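PDB 3NQW: CG11900 from Drosophila melanogaster, which hydrolyses the alarmone ppGpp to GDP and diphosphate with the help of manganese and takes part in the starvation response. Local coordinates for residues H36-I50 with L118-D130. Residues are numbered along the deposited sequence; the frame is centred on the assembly and turned at random.
With MN (manganese (II) ion), chain C.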
loop_
_atom_site.group_PDB
_atom_site.type_symbol
_atom_site.label_atom_id
_atom_site.label_comp_id
_atom_site.label_asym_id
_atom_site.label_seq_id
_atom_site.Cartn_x
_atom_site.Cartn_y
_atom_site.Cartn_z
ATOM N N HIS A 36 7.326 -1.292 -3.516
ATOM C CA HIS A 36 8.605 -1.585 -2.869
ATOM C C HIS A 36 8.513 -1.271 -1.375
ATOM O O HIS A 36 8.706 -2.154 -0.538
ATOM C CB HIS A 36 9.726 -0.759 -3.515
ATOM C CG HIS A 36 11.067 -0.887 -2.851
ATOM N ND1 HIS A 36 11.231 -1.350 -1.557
ATOM C CD2 HIS A 36 12.303 -0.518 -3.265
ATOM C CE1 HIS A 36 12.500 -1.249 -1.209
ATOM N NE2 HIS A 36 13.174 -0.744 -2.230
ATOM N N VAL A 37 8.205 -0.022 -1.030
ATOM C CA VAL A 37 8.142 0.317 0.384
ATOM C C VAL A 37 7.251 -0.669 1.125
ATOM O O VAL A 37 7.595 -1.080 2.231
ATOM C CB VAL A 37 7.700 1.782 0.617
ATOM C CG1 VAL A 37 8.720 2.726 -0.001
ATOM C CG2 VAL A 37 6.322 2.022 0.016
ATOM N N ILE A 38 6.137 -1.068 0.499
ATOM C CA ILE A 38 5.216 -2.060 1.071
ATOM C C ILE A 38 5.974 -3.363 1.307
ATOM O O ILE A 38 5.953 -3.903 2.415
ATOM C CB ILE A 38 4.013 -2.378 0.134
ATOM C CG1 ILE A 38 3.110 -1.167 -0.016
ATOM C CG2 ILE A 38 3.170 -3.522 0.702
ATOM C CD1 ILE A 38 1.868 -1.456 -0.869
ATOM N N ASN A 39 6.654 -3.877 0.291
ATOM C CA ASN A 39 7.390 -5.113 0.511
ATOM C C ASN A 39 8.295 -5.021 1.748
ATOM O O ASN A 39 8.280 -5.919 2.595
ATOM C CB ASN A 39 8.220 -5.501 -0.728
ATOM C CG ASN A 39 7.355 -5.979 -1.895
ATOM O OD1 ASN A 39 7.863 -6.373 -2.945
ATOM N ND2 ASN A 39 6.043 -5.943 -1.711
ATOM N N VAL A 40 9.071 -3.939 1.857
ATOM C CA VAL A 40 9.970 -3.761 3.009
ATOM C C VAL A 40 9.195 -3.833 4.348
ATOM O O VAL A 40 9.642 -4.488 5.292
ATOM C CB VAL A 40 10.790 -2.414 2.924
ATOM C CG1 VAL A 40 11.606 -2.188 4.212
ATOM C CG2 VAL A 40 11.738 -2.472 1.730
ATOM N N SER A 41 8.031 -3.195 4.437
ATOM C CA SER A 41 7.288 -3.272 5.679
ATOM C C SER A 41 6.813 -4.711 5.873
ATOM O O SER A 41 7.033 -5.311 6.926
ATOM C CB SER A 41 6.103 -2.317 5.674
ATOM O OG SER A 41 5.589 -2.159 6.994
ATOM N N THR A 42 6.184 -5.281 4.853
ATOM C CA THR A 42 5.708 -6.658 4.951
ATOM C C THR A 42 6.826 -7.686 5.226
ATOM O O THR A 42 6.602 -8.664 5.947
ATOM C CB THR A 42 4.952 -7.074 3.679
ATOM O OG1 THR A 42 4.125 -5.989 3.245
ATOM C CG2 THR A 42 4.069 -8.285 3.970
ATOM N N ILE A 43 8.012 -7.481 4.644
ATOM C CA ILE A 43 9.150 -8.386 4.867
ATOM C C ILE A 43 9.404 -8.516 6.368
ATOM O O ILE A 43 9.755 -9.588 6.850
ATOM C CB ILE A 43 10.511 -7.869 4.233
ATOM C CG1 ILE A 43 10.565 -8.079 2.719
ATOM C CG2 ILE A 43 11.685 -8.614 4.850
ATOM C CD1 ILE A 43 11.812 -7.482 2.087
ATOM N N LEU A 44 9.244 -7.416 7.099
ATOM C CA LEU A 44 9.497 -7.424 8.534
ATOM C C LEU A 44 8.364 -8.047 9.278
ATOM O O LEU A 44 8.564 -8.737 10.275
ATOM C CB LEU A 44 9.692 -6.005 9.055
ATOM C CG LEU A 44 10.808 -5.193 8.386
ATOM C CD1 LEU A 44 10.848 -3.810 9.008
ATOM C CD2 LEU A 44 12.149 -5.897 8.552
ATOM N N SER A 45 7.158 -7.800 8.793
ATOM C CA SER A 45 5.997 -8.345 9.455
ATOM C C SER A 45 5.884 -9.857 9.307
ATOM O O SER A 45 5.881 -10.569 10.309
ATOM C CB SER A 45 4.735 -7.675 8.945
ATOM O OG SER A 45 3.705 -7.836 9.904
ATOM N N VAL A 46 5.798 -10.339 8.067
ATOM C CA VAL A 46 5.674 -11.772 7.805
ATOM C C VAL A 46 6.951 -12.477 8.229
ATOM O O VAL A 46 6.980 -13.229 9.210
ATOM C CB VAL A 46 5.389 -12.039 6.303
ATOM C CG1 VAL A 46 5.192 -13.538 6.041
ATOM C CG2 VAL A 46 4.162 -11.259 5.883
ATOM N N GLU A 47 8.020 -12.222 7.494
ATOM C CA GLU A 47 9.312 -12.800 7.803
ATOM C C GLU A 47 9.831 -11.852 8.861
ATOM O O GLU A 47 9.422 -10.692 8.895
ATOM C CB GLU A 47 10.155 -12.748 6.549
ATOM C CG GLU A 47 9.330 -13.152 5.365
ATOM C CD GLU A 47 9.909 -12.693 4.073
ATOM O OE1 GLU A 47 10.916 -13.302 3.647
ATOM O OE2 GLU A 47 9.360 -11.717 3.489
ATOM N N ALA A 48 10.700 -12.334 9.740
ATOM C CA ALA A 48 11.238 -11.483 10.804
ATOM C C ALA A 48 10.196 -11.217 11.918
ATOM O O ALA A 48 10.544 -10.733 12.994
ATOM C CB ALA A 48 11.729 -10.154 10.207
ATOM N N CYS A 49 8.934 -11.556 11.643
ATOM C CA CYS A 49 7.791 -11.367 12.554
ATOM C C CYS A 49 7.869 -10.143 13.515
ATOM O O CYS A 49 7.977 -10.294 14.741
ATOM C CB CYS A 49 7.500 -12.667 13.359
ATOM S SG CYS A 49 8.291 -14.264 12.831
ATOM N N ILE A 50 7.798 -8.929 12.958
ATOM C CA ILE A 50 7.845 -7.710 13.783
ATOM C C ILE A 50 6.460 -7.191 14.224
ATOM O O ILE A 50 5.593 -6.883 13.404
ATOM C CB ILE A 50 8.660 -6.553 13.094
ATOM C CG1 ILE A 50 10.170 -6.760 13.299
ATOM C CG2 ILE A 50 8.327 -5.213 13.745
ATOM C CD1 ILE A 50 10.805 -7.850 12.460
ATOM N N LEU A 118 17.055 -3.321 11.094
ATOM C CA LEU A 118 15.985 -4.185 10.576
ATOM C C LEU A 118 15.471 -3.691 9.249
ATOM O O LEU A 118 15.325 -4.476 8.318
ATOM C CB LEU A 118 14.817 -4.250 11.550
ATOM C CG LEU A 118 15.027 -5.057 12.823
ATOM C CD1 LEU A 118 13.716 -5.098 13.565
ATOM C CD2 LEU A 118 15.494 -6.455 12.491
ATOM N N ILE A 119 15.175 -2.393 9.179
ATOM C CA ILE A 119 14.693 -1.785 7.942
ATOM C C ILE A 119 15.778 -1.893 6.872
ATOM O O ILE A 119 15.523 -2.341 5.760
ATOM C CB ILE A 119 14.341 -0.266 8.099
ATOM C CG1 ILE A 119 13.126 -0.069 9.011
ATOM C CG2 ILE A 119 14.057 0.337 6.722
ATOM C CD1 ILE A 119 13.444 0.493 10.399
ATOM N N LYS A 120 16.994 -1.492 7.211
ATOM C CA LYS A 120 18.069 -1.539 6.249
ATOM C C LYS A 120 18.262 -2.908 5.640
ATOM O O LYS A 120 18.519 -3.016 4.444
ATOM C CB LYS A 120 19.353 -1.063 6.901
ATOM C CG LYS A 120 19.331 0.396 7.274
ATOM C CD LYS A 120 20.721 0.796 7.693
ATOM C CE LYS A 120 20.857 2.264 7.933
ATOM N NZ LYS A 120 22.303 2.501 7.920
ATOM N N LEU A 121 18.147 -3.945 6.465
ATOM C CA LEU A 121 18.282 -5.338 6.011
ATOM C C LEU A 121 17.145 -5.703 5.046
ATOM O O LEU A 121 17.393 -6.127 3.921
ATOM C CB LEU A 121 18.263 -6.302 7.211
ATOM C CG LEU A 121 19.487 -6.339 8.133
ATOM C CD1 LEU A 121 19.235 -7.290 9.292
ATOM C CD2 LEU A 121 20.701 -6.778 7.345
ATOM N N ALA A 122 15.903 -5.537 5.498
ATOM C CA ALA A 122 14.741 -5.830 4.677
ATOM C C ALA A 122 14.782 -5.044 3.363
ATOM O O ALA A 122 14.498 -5.599 2.301
ATOM C CB ALA A 122 13.471 -5.518 5.440
ATOM N N ASP A 123 15.141 -3.764 3.442
ATOM C CA ASP A 123 15.257 -2.864 2.280
ATOM C C ASP A 123 16.158 -3.529 1.253
ATOM O O ASP A 123 15.867 -3.556 0.056
ATOM C CB ASP A 123 15.884 -1.543 2.741
ATOM C CG ASP A 123 15.813 -0.431 1.697
ATOM O OD1 ASP A 123 15.249 -0.605 0.598
ATOM O OD2 ASP A 123 16.338 0.652 1.999
ATOM N N LYS A 124 17.264 -4.070 1.751
ATOM C CA LYS A 124 18.205 -4.764 0.893
ATOM C C LYS A 124 17.571 -6.049 0.369
ATOM O O LYS A 124 17.504 -6.255 -0.842
ATOM C CB LYS A 124 19.497 -5.090 1.643
ATOM C CG LYS A 124 20.335 -3.863 2.009
ATOM C CD LYS A 124 20.792 -3.069 0.782
ATOM C CE LYS A 124 21.550 -1.829 1.223
ATOM N NZ LYS A 124 20.705 -1.038 2.183
ATOM N N LEU A 125 17.086 -6.903 1.266
ATOM C CA LEU A 125 16.472 -8.155 0.835
ATOM C C LEU A 125 15.515 -7.941 -0.330
ATOM O O LEU A 125 15.668 -8.565 -1.380
ATOM C CB LEU A 125 15.730 -8.824 1.990
ATOM C CG LEU A 125 15.117 -10.203 1.709
ATOM C CD1 LEU A 125 16.125 -11.143 1.075
ATOM C CD2 LEU A 125 14.609 -10.778 3.030
ATOM N N ASP A 126 14.538 -7.055 -0.151
ATOM C CA ASP A 126 13.572 -6.788 -1.207
ATOM C C ASP A 126 14.251 -6.416 -2.526
ATOM O O ASP A 126 14.044 -7.070 -3.547
ATOM C CB ASP A 126 12.603 -5.672 -0.802
ATOM C CG ASP A 126 11.605 -5.348 -1.903
ATOM O OD1 ASP A 126 10.797 -6.233 -2.268
ATOM O OD2 ASP A 126 11.631 -4.207 -2.414
ATOM N N ASN A 127 15.063 -5.368 -2.511
ATOM C CA ASN A 127 15.740 -4.948 -3.727
ATOM C C ASN A 127 16.472 -6.100 -4.387
ATOM O O ASN A 127 16.301 -6.343 -5.576
ATOM C CB ASN A 127 16.719 -3.815 -3.423
ATOM C CG ASN A 127 16.022 -2.518 -3.095
ATOM O OD1 ASN A 127 16.503 -1.733 -2.273
ATOM N ND2 ASN A 127 14.884 -2.274 -3.743
ATOM N N LEU A 128 17.280 -6.816 -3.613
ATOM C CA LEU A 128 18.025 -7.937 -4.160
ATOM C C LEU A 128 17.107 -8.917 -4.860
ATOM O O LEU A 128 17.342 -9.292 -6.007
ATOM C CB LEU A 128 18.795 -8.657 -3.063
ATOM C CG LEU A 128 20.046 -7.921 -2.584
ATOM C CD1 LEU A 128 20.848 -8.837 -1.684
ATOM C CD2 LEU A 128 20.889 -7.500 -3.777
ATOM N N ARG A 129 16.066 -9.334 -4.156
ATOM C CA ARG A 129 15.101 -10.248 -4.720
ATOM C C ARG A 129 14.686 -9.794 -6.105
ATOM O O ARG A 129 14.466 -10.612 -6.994
ATOM C CB ARG A 129 13.889 -10.332 -3.811
ATOM C CG ARG A 129 14.154 -11.155 -2.580
ATOM C CD ARG A 129 13.019 -11.017 -1.621
ATOM N NE ARG A 129 12.980 -12.099 -0.658
ATOM C CZ ARG A 129 12.232 -12.074 0.435
ATOM N NH1 ARG A 129 11.476 -11.010 0.689
ATOM N NH2 ARG A 129 12.230 -13.111 1.258
ATOM N N ASP A 130 14.590 -8.486 -6.291
ATOM C CA ASP A 130 14.199 -7.920 -7.577
ATOM C C ASP A 130 15.311 -7.902 -8.621
ATOM O O ASP A 130 15.031 -7.835 -9.814
ATOM C CB ASP A 130 13.685 -6.492 -7.384
ATOM C CG ASP A 130 12.188 -6.421 -7.291
ATOM O OD1 ASP A 130 11.605 -7.087 -6.402
ATOM O OD2 ASP A 130 11.590 -5.696 -8.113
HETATM MN MN MN C . 14.170 1.123 -0.538
#
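His36 and Asp123 meet at the manganese ion, and the crossing of the two helices that carry them, 34-45 and 114-133, supplies two of the three protein ligands seen in this HD domain; Asp63 comes from outside both helices. Asp123 OD1 binds the metal at 2.3 Å, and His36 NE2 binds the manganese by a longer bond, 2.7 Å. With CG anti to the backbone N (chi1 175°), the imidazole swings across to the other helix, where Asp126 OD2 lies over its face, 3.0 Å above the plane and offset toward the rim, too poorly angled for a hydrogen bond to ND1.

Apolar packing follows behind the metal, knobs into holes. Val40 sits among Ile119, Ala122, Asp123 and Asp126, its CG2 3.6 Å from Asp123 CA. Ile43 fills the next hole, its CD1 against Asp126 CB, and Ala122 CB receives both Ile43 CG2 (3.6 Å) and Leu44 CD2 (3.4 Å).

Just past the end of helix 34-45, Arg129 NH2 reaches Glu47 OE1 in a salt bridge, nearly straight (168°) and on the syn lone pair, carboxylate and guanidinium almost coplanar. Lys168 makes a second salt bridge to the same oxygen. Apolar knobs thus pack the crossing while His36 and Asp123 converge on manganese, Asp126 probably polarising the imidazole.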